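Local structure of axin interactor, dorsalization associated protein (Danio rerio, 2QZQ) at residues Ser101-Phe107 / Glu121-Thr127; Tyr35-Lys41 / Ala85-Lys91; Gly29-Pro34 / Lys60-Ile65. The protein acts as a ventralizing factor in the embryo, blocking axin-mediated JNK activation by binding axin and disrupting its homodimers, and is represented here by its C-terminal C2-type domain. All coordinates share one frame; numbering follows the deposited sequence.

Contact 1: residues Ser101-Phe107 / Glu121-Thr127; sequences STKCFAF and ELYKKPT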
# COMPACT_ATOMS: atom_id res chain seq x y z
N SER A 101 -1.08 -10.58 -11.30
CA SER A 101 0.03 -11.08 -10.51
C SER A 101 0.37 -9.96 -9.52
O SER A 101 0.23 -8.79 -9.83
CB SER A 101 1.22 -11.35 -11.43
OG SER A 101 2.44 -11.67 -10.73
N THR A 102 0.77 -10.36 -8.31
CA THR A 102 1.38 -9.44 -7.36
C THR A 102 2.86 -9.41 -7.72
O THR A 102 3.51 -10.43 -7.76
CB THR A 102 1.24 -9.95 -5.93
OG1 THR A 102 -0.15 -10.14 -5.64
CG2 THR A 102 1.83 -8.95 -4.96
N LYS A 103 3.38 -8.22 -8.02
CA LYS A 103 4.77 -8.06 -8.40
C LYS A 103 5.63 -7.87 -7.17
O LYS A 103 6.73 -8.43 -7.04
CB LYS A 103 4.88 -6.80 -9.25
CG LYS A 103 6.28 -6.50 -9.81
CD LYS A 103 6.13 -5.32 -10.78
CE LYS A 103 7.41 -5.00 -11.46
NZ LYS A 103 7.68 -6.06 -12.48
N CYS A 104 5.14 -7.06 -6.25
CA CYS A 104 5.96 -6.65 -5.11
C CYS A 104 5.06 -6.03 -4.07
O CYS A 104 3.88 -5.79 -4.32
CB CYS A 104 7.04 -5.66 -5.58
SG CYS A 104 6.35 -4.16 -6.42
N PHE A 105 5.61 -5.81 -2.88
CA PHE A 105 4.85 -5.22 -1.80
C PHE A 105 5.72 -4.30 -0.91
O PHE A 105 6.96 -4.37 -0.90
CB PHE A 105 4.18 -6.30 -0.95
CG PHE A 105 5.17 -7.15 -0.15
CD1 PHE A 105 5.86 -8.19 -0.75
CD2 PHE A 105 5.41 -6.87 1.20
CE1 PHE A 105 6.75 -8.97 -0.02
CE2 PHE A 105 6.30 -7.65 1.96
CZ PHE A 105 6.98 -8.69 1.36
N ALA A 106 5.03 -3.45 -0.18
CA ALA A 106 5.65 -2.56 0.80
C ALA A 106 4.79 -2.71 2.02
O ALA A 106 3.60 -3.04 1.92
CB ALA A 106 5.63 -1.10 0.31
N PHE A 107 5.35 -2.43 3.19
CA PHE A 107 4.52 -2.40 4.36
C PHE A 107 5.02 -1.32 5.29
O PHE A 107 6.15 -0.84 5.16
CB PHE A 107 4.51 -3.76 5.07
CG PHE A 107 5.86 -4.19 5.57
CD1 PHE A 107 6.78 -4.79 4.72
CD2 PHE A 107 6.23 -3.98 6.90
CE1 PHE A 107 8.03 -5.23 5.19
CE2 PHE A 107 7.46 -4.37 7.37
CZ PHE A 107 8.36 -5.00 6.54
N GLU A 121 10.44 1.15 0.64
CA GLU A 121 11.05 0.20 -0.31
C GLU A 121 10.13 -0.97 -0.67
O GLU A 121 9.23 -1.36 0.11
CB GLU A 121 12.40 -0.32 0.25
CG GLU A 121 12.26 -1.38 1.37
CD GLU A 121 12.07 -0.79 2.77
OE1 GLU A 121 11.70 0.40 2.90
OE2 GLU A 121 12.25 -1.54 3.76
N LEU A 122 10.39 -1.56 -1.84
CA LEU A 122 9.58 -2.68 -2.32
C LEU A 122 10.31 -4.01 -2.16
O LEU A 122 11.51 -4.10 -2.43
CB LEU A 122 9.18 -2.49 -3.79
CG LEU A 122 8.29 -1.23 -3.73
CD1 LEU A 122 8.51 -0.24 -4.82
CD2 LEU A 122 6.84 -1.53 -3.43
N TYR A 123 9.54 -5.02 -1.80
CA TYR A 123 10.04 -6.38 -1.66
C TYR A 123 9.37 -7.26 -2.69
O TYR A 123 8.23 -7.02 -3.03
CB TYR A 123 9.76 -6.88 -0.24
CG TYR A 123 10.61 -6.11 0.76
CD1 TYR A 123 11.99 -6.32 0.82
CD2 TYR A 123 10.05 -5.13 1.57
CE1 TYR A 123 12.80 -5.61 1.68
CE2 TYR A 123 10.85 -4.40 2.45
CZ TYR A 123 12.23 -4.64 2.48
OH TYR A 123 13.02 -3.94 3.37
N LYS A 124 10.09 -8.26 -3.17
CA LYS A 124 9.61 -9.15 -4.23
C LYS A 124 8.46 -10.02 -3.73
O LYS A 124 8.44 -10.43 -2.54
CB LYS A 124 10.74 -10.06 -4.70
CG LYS A 124 11.93 -9.39 -5.30
CD LYS A 124 12.98 -10.40 -5.70
CE LYS A 124 14.08 -9.76 -6.59
NZ LYS A 124 15.31 -10.64 -6.70
N LYS A 125 7.50 -10.29 -4.61
CA LYS A 125 6.49 -11.32 -4.41
C LYS A 125 7.20 -12.66 -4.11
O LYS A 125 8.37 -12.83 -4.49
CB LYS A 125 5.61 -11.48 -5.67
CG LYS A 125 6.37 -11.73 -6.97
CD LYS A 125 6.32 -13.20 -7.43
CE LYS A 125 4.91 -13.68 -7.69
NZ LYS A 125 4.24 -12.84 -8.72
N PRO A 126 6.51 -13.60 -3.41
CA PRO A 126 5.15 -13.48 -2.86
C PRO A 126 5.12 -12.64 -1.59
O PRO A 126 6.10 -12.58 -0.84
CB PRO A 126 4.76 -14.94 -2.53
CG PRO A 126 6.04 -15.64 -2.30
CD PRO A 126 7.13 -14.90 -3.08
N THR A 127 4.00 -11.97 -1.36
CA THR A 127 3.87 -11.14 -0.17
C THR A 127 4.03 -12.00 1.08
O THR A 127 3.39 -13.07 1.18
CB THR A 127 2.54 -10.39 -0.15
OG1 THR A 127 2.40 -9.68 -1.39
CG2 THR A 127 2.51 -9.36 1.00
O HOH W 1 8.28 -2.13 2.74
O HOH W 2 9.45 -1.74 5.20
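The phenyl ring of Phe105 is clamped between Tyr123 and Thr127 where strands 99-109 and 116-124 pair as a beta hairpin of the C2-type sandwich. Over one face Tyr123 CB makes a CH-pi contact 3.9 Å from the ring centroid; over the opposite face Thr127 CG2 does the same, and the Tyr123 methylene and the Thr127 methyl both sit off-centre toward the rim. At the ring edge, near its plane, Phe105 CE1 comes 3.4 Å from Lys124 O. Phe105 CG stands between its own backbone N and carbonyl carbon (chi1 68°), a turn that swings the ring across to the partner segment. An alanine in place of Phe105 is likely to open a gap between Tyr123 CB and Thr127 CG2, leaving both without the surface they pack on. Behind the ring the two main chains form an antiparallel hydrogen-bonded pair, with Phe105 N 2.9 Å from Tyr123 O and Tyr123 N 2.8 Å from Phe105 O. Beyond Lys124 the regular pairing ends: Lys125 N still reaches Lys103 O at 3.2 Å, but from 43° out of the carbonyl plane, and a cis peptide before Pro126 forms part of the turn that carries Thr127 back over Phe105. Lys125 itself is bent at three successive torsions and curls in to put NZ 2.7 Å from Thr102 O. On the other face of the hairpin, Leu122 CD2 packs on Cys104 SG and Ala106 CB. Farther out, Lys103 forms a salt bridge with Asp27. Water 1 joins Phe107 N to Glu121 O, while Tyr123 OH donates to the anti lone pair of Glu121 OE2 at 2.6 Å.

Contact 2: residues Tyr35-Lys41 / Ala85-Lys91; sequences YITVSVK and AIFFEFK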
# COMPACT_ATOMS: atom_id res chain seq x y z
N TYR A 35 -2.46 -1.70 -10.28
CA TYR A 35 -3.19 -1.17 -9.13
C TYR A 35 -2.56 -1.64 -7.83
O TYR A 35 -1.63 -2.43 -7.83
CB TYR A 35 -4.68 -1.52 -9.18
CG TYR A 35 -5.01 -2.99 -9.00
CD1 TYR A 35 -4.96 -3.88 -10.09
CD2 TYR A 35 -5.36 -3.49 -7.75
CE1 TYR A 35 -5.27 -5.23 -9.92
CE2 TYR A 35 -5.67 -4.84 -7.56
CZ TYR A 35 -5.64 -5.71 -8.67
OH TYR A 35 -5.94 -7.04 -8.49
N ILE A 36 -3.07 -1.13 -6.72
CA ILE A 36 -2.53 -1.49 -5.40
C ILE A 36 -3.63 -1.96 -4.48
O ILE A 36 -4.70 -1.36 -4.42
CB ILE A 36 -1.73 -0.32 -4.78
CG1 ILE A 36 -0.45 -0.09 -5.59
CG2 ILE A 36 -1.38 -0.58 -3.24
CD1 ILE A 36 0.40 1.15 -5.13
N THR A 37 -3.33 -3.04 -3.75
CA THR A 37 -4.18 -3.57 -2.72
C THR A 37 -3.57 -3.16 -1.40
O THR A 37 -2.39 -3.44 -1.13
CB THR A 37 -4.28 -5.08 -2.79
OG1 THR A 37 -4.93 -5.44 -4.00
CG2 THR A 37 -5.10 -5.66 -1.61
N VAL A 38 -4.40 -2.49 -0.61
CA VAL A 38 -4.02 -2.02 0.72
C VAL A 38 -4.79 -2.84 1.76
O VAL A 38 -6.03 -2.89 1.75
CB VAL A 38 -4.29 -0.50 0.92
CG1 VAL A 38 -3.81 0.00 2.35
CG2 VAL A 38 -3.66 0.35 -0.19
N SER A 39 -4.03 -3.49 2.63
CA SER A 39 -4.59 -4.28 3.69
C SER A 39 -3.90 -3.91 5.02
O SER A 39 -2.81 -3.33 5.02
CB SER A 39 -4.43 -5.77 3.39
OG SER A 39 -3.07 -6.17 3.28
N VAL A 40 -4.57 -4.22 6.13
CA VAL A 40 -4.01 -4.05 7.47
C VAL A 40 -4.01 -5.43 8.11
O VAL A 40 -5.08 -6.05 8.27
CB VAL A 40 -4.82 -3.05 8.31
CG1 VAL A 40 -4.16 -2.83 9.68
CG2 VAL A 40 -4.94 -1.69 7.56
N LYS A 41 -2.81 -5.92 8.44
CA LYS A 41 -2.62 -7.29 8.92
C LYS A 41 -2.12 -7.28 10.35
O LYS A 41 -1.33 -6.41 10.70
CB LYS A 41 -1.59 -8.05 8.05
CG LYS A 41 -1.97 -8.24 6.56
CD LYS A 41 -3.18 -9.11 6.38
CE LYS A 41 -3.17 -9.83 5.02
NZ LYS A 41 -3.89 -9.09 3.99
N ALA A 85 0.46 -4.11 10.80
CA ALA A 85 1.17 -3.42 9.72
C ALA A 85 0.20 -3.18 8.57
O ALA A 85 -0.74 -3.96 8.35
CB ALA A 85 2.34 -4.24 9.24
N ILE A 86 0.43 -2.09 7.85
CA ILE A 86 -0.32 -1.78 6.64
C ILE A 86 0.53 -2.24 5.43
O ILE A 86 1.69 -1.82 5.28
CB ILE A 86 -0.61 -0.26 6.54
CG1 ILE A 86 -1.21 0.29 7.87
CG2 ILE A 86 -1.59 0.06 5.38
CD1 ILE A 86 -1.41 1.79 7.84
N PHE A 87 -0.08 -3.06 4.58
CA PHE A 87 0.57 -3.58 3.37
C PHE A 87 0.06 -2.90 2.12
O PHE A 87 -1.11 -2.52 2.06
CB PHE A 87 0.28 -5.07 3.25
CG PHE A 87 1.17 -5.92 4.08
CD1 PHE A 87 2.30 -6.49 3.53
CD2 PHE A 87 0.89 -6.12 5.43
CE1 PHE A 87 3.18 -7.29 4.36
CE2 PHE A 87 1.74 -6.89 6.24
CZ PHE A 87 2.88 -7.47 5.69
N PHE A 88 0.94 -2.74 1.13
CA PHE A 88 0.63 -2.16 -0.15
C PHE A 88 1.21 -3.16 -1.13
O PHE A 88 2.42 -3.37 -1.14
CB PHE A 88 1.34 -0.80 -0.34
CG PHE A 88 1.09 0.14 0.79
CD1 PHE A 88 0.05 1.06 0.73
CD2 PHE A 88 1.85 0.05 1.96
CE1 PHE A 88 -0.20 1.92 1.83
CE2 PHE A 88 1.61 0.90 3.02
CZ PHE A 88 0.57 1.81 2.97
N GLU A 89 0.32 -3.84 -1.86
CA GLU A 89 0.73 -4.85 -2.85
C GLU A 89 0.45 -4.29 -4.23
O GLU A 89 -0.69 -3.96 -4.51
CB GLU A 89 -0.07 -6.13 -2.68
CG GLU A 89 0.21 -6.87 -1.38
CD GLU A 89 -0.66 -8.10 -1.26
OE1 GLU A 89 -1.85 -7.94 -0.91
OE2 GLU A 89 -0.15 -9.20 -1.52
N PHE A 90 1.48 -4.21 -5.06
CA PHE A 90 1.36 -3.70 -6.41
C PHE A 90 1.03 -4.88 -7.32
O PHE A 90 1.76 -5.87 -7.36
CB PHE A 90 2.65 -3.03 -6.84
CG PHE A 90 2.63 -2.55 -8.27
CD1 PHE A 90 2.22 -1.27 -8.57
CD2 PHE A 90 3.01 -3.40 -9.31
CE1 PHE A 90 2.21 -0.83 -9.90
CE2 PHE A 90 3.00 -2.99 -10.61
CZ PHE A 90 2.60 -1.69 -10.92
N LYS A 91 -0.11 -4.76 -8.00
CA LYS A 91 -0.62 -5.82 -8.86
C LYS A 91 -0.79 -5.32 -10.29
O LYS A 91 -1.02 -4.14 -10.52
CB LYS A 91 -1.95 -6.30 -8.31
CG LYS A 91 -1.79 -7.05 -6.94
CD LYS A 91 -3.11 -7.50 -6.41
CE LYS A 91 -3.00 -8.05 -5.01
NZ LYS A 91 -4.37 -8.31 -4.46
O HOH W 3 -7.09 -7.62 -6.02
O HOH W 4 -2.25 -5.62 0.75
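Residues Tyr35-Lys41 and Ala85-Lys91 are neighbouring antiparallel strands, paired from Tyr35 with Lys91 to Lys41 with Ala85 by eight main-chain hydrogen bonds; their axes approach to 4.5 Å at an angle of 157°. Between the hydrogen-bonded pairs, alpha carbons come close to carbonyls, as where Val38 CA lies 3.2 Å from Phe87 O. Lys91 runs out extended beyond CG: its CB rests over one face of the Tyr35 ring, 3.9 Å from the centroid, and its NZ ends 3.0 Å from Thr37 OG1, to which it donates. Water 3, in the plane of the Tyr35 ring at its edge, joins Tyr35 OH to Lys91 NZ. Thr37 OG1 has a second partner in Asp53. This pair belongs to one layer of the C2-type beta sandwich, and its two faces differ sharply. On the inner one, Ile36, Val38, Val40, Ile86, Phe88 and Phe90 form an apolar row, all but Val40 meeting side chains of strands 15-24 and 64-72. There Val38 straddles two neighbours, its CG1 3.8 Å from Ile86 CG2 and its CG2 3.9 Å from Phe88 CD1. The other face buries polar groups and satisfies them in a chain: water 4 donates to Thr37 O and Glu89 OE1 and accepts from Ser39 OG, which also receives a weak bond from Lys41 NZ. Glu89 OE2 is hydrogen-bonded to Thr127 OG1. The Lys41 stem crosses Phe87 at about a right angle, CG 3.7 Å from CD2 of that ring, before bending toward a salt bridge with Asp47.

Contact 3: residues Gly29-Pro34 / Lys60-Ile65; sequences GQCIDP and KEDTYI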
# COMPACT_ATOMS: atom_id res chain seq x y z
N GLY A 29 6.54 1.43 -16.62
CA GLY A 29 5.79 1.68 -17.86
C GLY A 29 5.34 0.43 -18.63
O GLY A 29 4.44 0.52 -19.48
N GLN A 30 5.97 -0.70 -18.35
CA GLN A 30 5.60 -1.99 -18.95
C GLN A 30 4.41 -2.66 -18.28
O GLN A 30 3.80 -3.60 -18.85
CB GLN A 30 6.77 -2.98 -18.87
CG GLN A 30 8.07 -2.47 -19.49
CD GLN A 30 9.04 -3.58 -19.80
OE1 GLN A 30 9.12 -4.58 -19.07
NE2 GLN A 30 9.80 -3.41 -20.89
N CYS A 31 4.12 -2.24 -17.04
CA CYS A 31 3.12 -2.89 -16.22
C CYS A 31 1.74 -2.50 -16.71
O CYS A 31 1.41 -1.32 -16.84
CB CYS A 31 3.29 -2.57 -14.71
SG CYS A 31 4.87 -3.11 -14.05
N ILE A 32 0.95 -3.52 -17.03
CA ILE A 32 -0.37 -3.37 -17.62
C ILE A 32 -1.47 -3.36 -16.55
O ILE A 32 -1.51 -4.25 -15.68
CB ILE A 32 -0.67 -4.51 -18.67
CG1 ILE A 32 0.46 -4.60 -19.73
CG2 ILE A 32 -2.04 -4.32 -19.29
CD1 ILE A 32 0.72 -3.28 -20.49
N ASP A 33 -2.33 -2.35 -16.61
CA ASP A 33 -3.48 -2.20 -15.69
C ASP A 33 -3.03 -2.30 -14.23
O ASP A 33 -3.54 -3.12 -13.46
CB ASP A 33 -4.56 -3.24 -16.00
CG ASP A 33 -5.20 -3.04 -17.37
OD1 ASP A 33 -5.06 -1.94 -17.94
OD2 ASP A 33 -5.83 -3.98 -17.86
N PRO A 34 -2.06 -1.46 -13.87
CA PRO A 34 -1.51 -1.56 -12.51
C PRO A 34 -2.46 -1.04 -11.43
O PRO A 34 -3.18 -0.05 -11.64
CB PRO A 34 -0.25 -0.69 -12.58
CG PRO A 34 -0.58 0.35 -13.62
CD PRO A 34 -1.42 -0.39 -14.67
N LYS A 60 1.22 6.54 -16.54
CA LYS A 60 2.44 5.71 -16.52
C LYS A 60 3.59 6.46 -17.17
O LYS A 60 3.40 7.20 -18.15
CB LYS A 60 2.22 4.36 -17.25
CG LYS A 60 1.04 3.50 -16.73
CD LYS A 60 1.22 2.03 -17.12
CE LYS A 60 1.45 1.83 -18.63
NZ LYS A 60 1.22 0.41 -19.01
N GLU A 61 4.78 6.31 -16.60
CA GLU A 61 6.02 6.85 -17.13
C GLU A 61 6.93 5.62 -17.19
O GLU A 61 6.52 4.53 -16.78
CB GLU A 61 6.63 7.92 -16.20
CG GLU A 61 5.74 9.12 -15.87
CD GLU A 61 6.42 10.22 -15.01
OE1 GLU A 61 7.41 9.97 -14.26
OE2 GLU A 61 5.93 11.37 -15.08
N ASP A 62 8.15 5.80 -17.68
CA ASP A 62 9.11 4.72 -17.77
C ASP A 62 9.35 4.04 -16.41
O ASP A 62 9.30 2.81 -16.30
CB ASP A 62 10.45 5.26 -18.28
CG ASP A 62 10.41 5.72 -19.75
OD1 ASP A 62 9.34 5.72 -20.40
OD2 ASP A 62 11.51 6.07 -20.24
N THR A 63 9.59 4.84 -15.37
CA THR A 63 9.96 4.27 -14.07
C THR A 63 9.01 4.64 -12.92
O THR A 63 9.25 4.27 -11.77
CB THR A 63 11.42 4.60 -13.68
OG1 THR A 63 11.55 6.01 -13.54
CG2 THR A 63 12.38 4.14 -14.75
N TYR A 64 7.91 5.34 -13.23
CA TYR A 64 6.88 5.63 -12.24
C TYR A 64 5.47 5.40 -12.76
O TYR A 64 5.18 5.63 -13.92
CB TYR A 64 7.00 7.07 -11.69
CG TYR A 64 8.17 7.25 -10.78
CD1 TYR A 64 8.07 6.98 -9.42
CD2 TYR A 64 9.42 7.65 -11.30
CE1 TYR A 64 9.19 7.11 -8.58
CE2 TYR A 64 10.54 7.78 -10.47
CZ TYR A 64 10.41 7.52 -9.11
OH TYR A 64 11.50 7.65 -8.30
N ILE A 65 4.61 4.94 -11.86
CA ILE A 65 3.18 4.94 -12.10
C ILE A 65 2.61 5.88 -11.06
O ILE A 65 2.83 5.69 -9.86
CB ILE A 65 2.60 3.52 -11.97
CG1 ILE A 65 3.08 2.67 -13.15
CG2 ILE A 65 1.05 3.53 -11.94
CD1 ILE A 65 3.25 1.23 -12.79
O HOH W 5 -1.54 -0.33 -18.66
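Lys60 lies across the backbone of the loop Gly29-Pro34, its CD 3.4 Å from Cys31 O. A bend at its third torsion (chi3 -54°) brings the ammonium group in among several acceptors. Lys60 NZ donates to Cys31 O at 2.8 Å, from above the carbonyl plane and not along a lone pair, and makes a longer, weak bond to Gly29 O. It also donates to water 5, which accepts a further hydrogen bond from Asp33 N, so the lysine holds the loop at Gly29, Cys31 and, through the water, Asp33. The second fastening is main chain to main chain: Gly29 N to Asp62 O, 3.1 Å and nearly straight at 168°, though again the donor stands well above the carbonyl plane. Gly29 is packed so closely here that a beta carbon would be driven against Glu61 O. The turn it meets is closed by its own bond, Glu61 N to Tyr64 O at 2.8 Å. Beside these polar links the two segments share an apolar patch: Pro34 CG sits 3.9 Å from Ile65 CG2, and Cys31 CB lies within 4.3 Å of Ile65 CD1, with Phe90 of strand 85-94 touching all three residues. In the C2-type sandwich the loop carries the chain from strand 15-24 to strand 34-41, turning a corner at Asp33, and residues 60-65 form the bend between strands 59-60 and 64-72; the contact thus ties together two turns at one end of the domain. Both lie in the region assigned, by similarity, to axin binding. As the direct protein partners of Lys60 NZ across the contact are neutral carbonyls, its positive charge probably polarises these C=O groups, and the hold on the loop rests on hydrogen bonds and not on a carboxylate.

Strand 85-94 connects all three contacts. It pairs with strand 34-41 in contact 2 and with strand 99-109 of contact 1 on its other side, so the centres of contacts 1 and 2 are about 9 Å apart. Ala106 N lies 2.8 Å from Phe88 O, and Thr127 OG1 lies 2.6 Å from Glu89 OE2, a probable hydrogen bond that ties the tail of contact 1 to the polar face of contact 2. Contact 3 is about 18 Å from contact 2 between centres, yet Phe90 CZ reaches Pro34 CB at 3.4 Å and Ile65 CD1 at 3.5 Å. Contacts 1 and 3 touch lightly, Lys103 CE with Cys31 SG at 4.1 Å.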